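Local coordinates for putative lipoprotein (Bacteroides ovatus, PDB 3OQQ) that is of unknown function but, as a putative lipoprotein with bound calcium ions, probably works outside the cytoplasm, at residues A[209-214]-A[224-229]; A[235-240]-A[255-260]. One frame throughout, in Å; residues are numbered along the deposited sequence.

Interaction 1 of 2, residues A[209-214]-A[224-229]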
# COMPACT_ATOMS: atom_id res chain seq x y z
N THR A 209 2.41 -15.90 -7.38
CA THR A 209 1.16 -15.96 -8.13
C THR A 209 0.91 -14.52 -8.54
O THR A 209 0.93 -13.65 -7.67
CB THR A 209 0.02 -16.63 -7.37
OG1 THR A 209 0.30 -18.02 -7.30
CG2 THR A 209 -1.34 -16.42 -8.05
N ALA A 210 0.77 -14.24 -9.84
CA ALA A 210 0.56 -12.86 -10.29
C ALA A 210 -0.65 -12.81 -11.19
O ALA A 210 -0.76 -13.64 -12.09
CB ALA A 210 1.80 -12.33 -10.99
N SER A 211 -1.58 -11.85 -10.94
CA SER A 211 -2.82 -11.67 -11.69
C SER A 211 -3.09 -10.23 -12.06
O SER A 211 -2.79 -9.30 -11.30
CB SER A 211 -4.03 -12.16 -10.89
OG SER A 211 -3.82 -13.42 -10.27
N LEU A 212 -3.65 -10.06 -13.25
CA LEU A 212 -4.18 -8.80 -13.78
C LEU A 212 -5.66 -8.97 -13.74
O LEU A 212 -6.16 -10.00 -14.20
CB LEU A 212 -3.67 -8.52 -15.18
CG LEU A 212 -2.23 -8.01 -15.25
CD1 LEU A 212 -1.73 -8.03 -16.69
CD2 LEU A 212 -2.12 -6.63 -14.60
N ILE A 213 -6.36 -8.04 -13.10
CA ILE A 213 -7.80 -8.16 -12.81
C ILE A 213 -8.49 -6.82 -12.99
O ILE A 213 -7.88 -5.78 -12.73
CB ILE A 213 -7.98 -8.65 -11.30
CG1 ILE A 213 -7.36 -10.02 -11.00
CG2 ILE A 213 -9.44 -8.63 -10.80
CD1 ILE A 213 -7.15 -10.22 -9.49
N LEU A 214 -9.79 -6.84 -13.36
CA LEU A 214 -10.68 -5.67 -13.37
C LEU A 214 -11.53 -5.79 -12.11
O LEU A 214 -12.29 -6.76 -11.96
CB LEU A 214 -11.52 -5.56 -14.66
CG LEU A 214 -10.74 -5.23 -15.94
CD1 LEU A 214 -11.71 -4.99 -17.11
CD2 LEU A 214 -9.81 -3.98 -15.75
N LEU A 224 -7.86 -10.84 -16.16
CA LEU A 224 -7.31 -10.46 -17.49
C LEU A 224 -6.12 -11.35 -17.88
O LEU A 224 -5.80 -11.47 -19.05
CB LEU A 224 -6.88 -8.99 -17.53
CG LEU A 224 -7.97 -7.92 -17.37
CD1 LEU A 224 -7.34 -6.53 -17.20
CD2 LEU A 224 -8.95 -7.94 -18.53
N ALA A 225 -5.42 -11.89 -16.88
CA ALA A 225 -4.21 -12.74 -16.97
C ALA A 225 -3.86 -13.25 -15.60
O ALA A 225 -4.15 -12.59 -14.60
CB ALA A 225 -3.02 -11.98 -17.54
N LYS A 226 -3.21 -14.41 -15.54
CA LYS A 226 -2.81 -15.03 -14.28
C LYS A 226 -1.80 -16.09 -14.55
O LYS A 226 -1.90 -16.80 -15.56
CB LYS A 226 -4.02 -15.64 -13.55
CG LYS A 226 -3.75 -16.27 -12.19
CD LYS A 226 -5.06 -16.77 -11.58
CE LYS A 226 -5.01 -16.80 -10.07
NZ LYS A 226 -6.35 -17.01 -9.48
N GLU A 227 -0.80 -16.16 -13.67
CA GLU A 227 0.22 -17.20 -13.61
C GLU A 227 0.26 -17.62 -12.16
O GLU A 227 0.46 -16.77 -11.29
CB GLU A 227 1.59 -16.74 -14.12
CG GLU A 227 2.56 -17.91 -14.29
CD GLU A 227 3.83 -17.60 -15.05
OE1 GLU A 227 3.81 -16.75 -15.97
OE2 GLU A 227 4.85 -18.26 -14.76
N GLU A 228 0.07 -18.91 -11.89
CA GLU A 228 -0.03 -19.43 -10.53
C GLU A 228 1.18 -20.23 -10.05
O GLU A 228 1.72 -21.06 -10.79
CB GLU A 228 -1.25 -20.35 -10.41
CG GLU A 228 -2.57 -19.61 -10.41
CD GLU A 228 -3.71 -20.47 -9.93
OE1 GLU A 228 -3.89 -20.59 -8.69
OE2 GLU A 228 -4.40 -21.06 -10.78
N LEU A 229 1.55 -20.00 -8.77
CA LEU A 229 2.58 -20.74 -8.01
C LEU A 229 3.88 -20.98 -8.80
O LEU A 229 4.43 -22.09 -8.80
CB LEU A 229 1.96 -22.10 -7.55
CG LEU A 229 0.62 -22.04 -6.82
CD1 LEU A 229 0.01 -23.40 -6.69
CD2 LEU A 229 0.77 -21.43 -5.45
O HOH W 1 -7.00 -14.08 -9.71
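Ala210 and Glu227 form an antiparallel hydrogen-bonded pair. Ala210 N gives a bond of 2.9 Å to Glu227 O, and Glu227 N returns one to Ala210 O. Nearer the turn of the hairpin, Leu224 and Ala225 both face Leu212, a classic beta bulge. Leu212 O takes a bond of 2.7 Å from Leu224 N and a weak one of 3.4 Å from Ala225 N. The Leu224 donor is tilted 34° from the carbonyl plane.

One side chain joins the backbone bonding. Thr209 OG1 lies anti to its carbonyl carbon (chi1 -71°) and accepts a nearly straight bond of 2.8 Å from Leu229 N.

On the Ser211 face, the extended chain of Lys226 runs past Ser211. Lys226 CG is 3.4 Å from Ser211 OG. One water links Lys226 NZ, from which it accepts, to Ser211 OG. Apolar contact gathers at the bulge, where Leu224 CD1 meets Leu214 CD2 at 3.8 Å.

Glu227 turns its carboxylate elsewhere, to a salt bridge with Lys232. Strand 205-215 is also bonded to strand 298-307 along its other edge. Ala210 and Leu212 pack on strand 253-263, and Glu227 touches Val237 of strand 234-242.

Interaction 2 of 2, residues A[235-240]-A[255-260]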
# COMPACT_ATOMS: atom_id res chain seq x y z
N VAL A 235 8.36 -13.37 -13.04
CA VAL A 235 7.04 -13.76 -13.47
C VAL A 235 6.47 -12.54 -14.16
O VAL A 235 6.41 -11.47 -13.56
CB VAL A 235 6.18 -14.24 -12.25
CG1 VAL A 235 4.73 -14.50 -12.65
CG2 VAL A 235 6.78 -15.49 -11.62
N LYS A 236 6.15 -12.68 -15.44
CA LYS A 236 5.55 -11.60 -16.22
C LYS A 236 4.19 -12.08 -16.71
O LYS A 236 4.14 -13.12 -17.36
CB LYS A 236 6.48 -11.20 -17.38
CG LYS A 236 5.97 -10.06 -18.26
CD LYS A 236 7.10 -9.49 -19.09
CE LYS A 236 6.70 -9.21 -20.51
NZ LYS A 236 6.65 -10.45 -21.34
N VAL A 237 3.10 -11.38 -16.35
CA VAL A 237 1.76 -11.73 -16.85
C VAL A 237 1.22 -10.49 -17.58
O VAL A 237 1.45 -9.35 -17.16
CB VAL A 237 0.76 -12.35 -15.83
CG1 VAL A 237 1.32 -13.62 -15.21
CG2 VAL A 237 0.32 -11.37 -14.76
N GLU A 238 0.60 -10.71 -18.74
CA GLU A 238 0.12 -9.59 -19.53
C GLU A 238 -1.14 -9.91 -20.33
O GLU A 238 -1.37 -11.05 -20.75
CB GLU A 238 1.22 -9.09 -20.50
CG GLU A 238 1.80 -10.17 -21.40
CD GLU A 238 2.76 -9.72 -22.48
OE1 GLU A 238 3.80 -9.12 -22.14
OE2 GLU A 238 2.51 -10.04 -23.67
N ASN A 239 -1.92 -8.87 -20.57
CA ASN A 239 -3.06 -8.92 -21.47
C ASN A 239 -2.97 -7.63 -22.25
O ASN A 239 -3.17 -6.56 -21.67
CB ASN A 239 -4.39 -9.09 -20.74
CG ASN A 239 -5.60 -9.21 -21.65
OD1 ASN A 239 -5.62 -8.69 -22.78
ND2 ASN A 239 -6.63 -9.89 -21.18
N LYS A 240 -2.59 -7.73 -23.52
CA LYS A 240 -2.39 -6.56 -24.37
C LYS A 240 -3.56 -6.32 -25.33
O LYS A 240 -3.42 -5.58 -26.32
CB LYS A 240 -1.07 -6.72 -25.13
CG LYS A 240 0.15 -6.69 -24.19
CD LYS A 240 1.44 -6.96 -24.94
CE LYS A 240 2.38 -5.79 -24.87
NZ LYS A 240 3.78 -6.21 -25.16
N ALA A 255 -2.05 -4.21 -20.16
CA ALA A 255 -1.51 -4.21 -18.79
C ALA A 255 -0.45 -5.28 -18.72
O ALA A 255 -0.62 -6.33 -19.33
CB ALA A 255 -2.62 -4.44 -17.77
N ILE A 256 0.68 -4.98 -18.08
CA ILE A 256 1.80 -5.93 -17.92
C ILE A 256 2.22 -5.92 -16.46
O ILE A 256 2.67 -4.88 -15.96
CB ILE A 256 3.02 -5.65 -18.86
CG1 ILE A 256 2.61 -5.45 -20.34
CG2 ILE A 256 4.09 -6.74 -18.69
CD1 ILE A 256 3.70 -4.75 -21.21
N LEU A 257 2.12 -7.08 -15.79
CA LEU A 257 2.51 -7.20 -14.39
C LEU A 257 3.76 -8.06 -14.30
O LEU A 257 3.76 -9.21 -14.71
CB LEU A 257 1.37 -7.79 -13.55
CG LEU A 257 1.66 -8.21 -12.11
CD1 LEU A 257 2.14 -7.02 -11.26
CD2 LEU A 257 0.46 -8.85 -11.52
N THR A 258 4.85 -7.46 -13.80
CA THR A 258 6.12 -8.15 -13.65
C THR A 258 6.43 -8.26 -12.17
O THR A 258 6.33 -7.28 -11.43
CB THR A 258 7.24 -7.44 -14.44
OG1 THR A 258 6.82 -7.29 -15.79
CG2 THR A 258 8.57 -8.23 -14.40
N VAL A 259 6.77 -9.47 -11.73
CA VAL A 259 7.21 -9.71 -10.36
C VAL A 259 8.64 -10.25 -10.46
O VAL A 259 8.86 -11.31 -11.05
CB VAL A 259 6.26 -10.62 -9.54
CG1 VAL A 259 6.78 -10.79 -8.12
CG2 VAL A 259 4.84 -10.07 -9.52
N ASP A 260 9.62 -9.50 -9.92
CA ASP A 260 11.03 -9.90 -9.94
C ASP A 260 11.49 -10.08 -8.50
O ASP A 260 11.76 -9.09 -7.82
CB ASP A 260 11.89 -8.87 -10.70
CG ASP A 260 13.35 -9.26 -10.95
OD1 ASP A 260 13.84 -10.19 -10.28
OD2 ASP A 260 14.02 -8.60 -11.77
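Val237 CG2 sits between its own backbone N and carbonyl carbon (chi1 -58° to CG1), which brings it to Leu257. Val237 CG2 is 3.9 Å from Leu257 CB. The two side chains lie side by side and point the same way.

On the other face Lys236 CG is anti to the backbone N. Its chain runs beside Ile256, where Lys236 CG is 3.8 Å from Ile256 CG2. Lys236 NZ makes a salt bridge to Glu238 OE1 at 3.2 Å, its hydrogen bond weak. Glu238 CB touches Ile256 CG1, and Lys240 CE reaches Ile256 CD1 at 4.0 Å. Ile256 is thus flanked by the aliphatic parts of three charged residues.

Three hydrogen-bonded pairs join the strands of this antiparallel hairpin. Val259 N to Val235 O and Leu257 N to Val237 O are both 2.7 Å. Strand 234-242 is outermost in its sheet within this chain. Strand 253-263 also pairs with strand 266-272, and Leu257 and Val259 pack on strand 298-307.

Backbone bonds therefore supply the polar links between the strands. Val235, Val237, Ala255, Leu257 and Val259 are buried and apolar. Asn239 ends their face, its amide bonded to Leu224 O. The lysine and glutamate face is more open to solvent.

Interactions 1 and 2 are consecutive antiparallel hairpins in different sheets, and strand 221-230 leads directly to strand 234-242. Their centres are about 8 Å apart. Both are partly buried, and their inner faces pack together: Glu227 CB lies 3.3 Å from Val237 CG1. A probable hydrogen bond of 2.8 Å from Asn239 ND2 to Leu224 O ties the bulge of interaction 1 to interaction 2. The pairing of 235-240 with 255-260 is regular, whereas that of 209-214 with 224-229 is bulged and adds a threonine hydroxyl. The outer faces differ too: interaction 1 has a water between lysine and serine, interaction 2 a salt bridge within one strand.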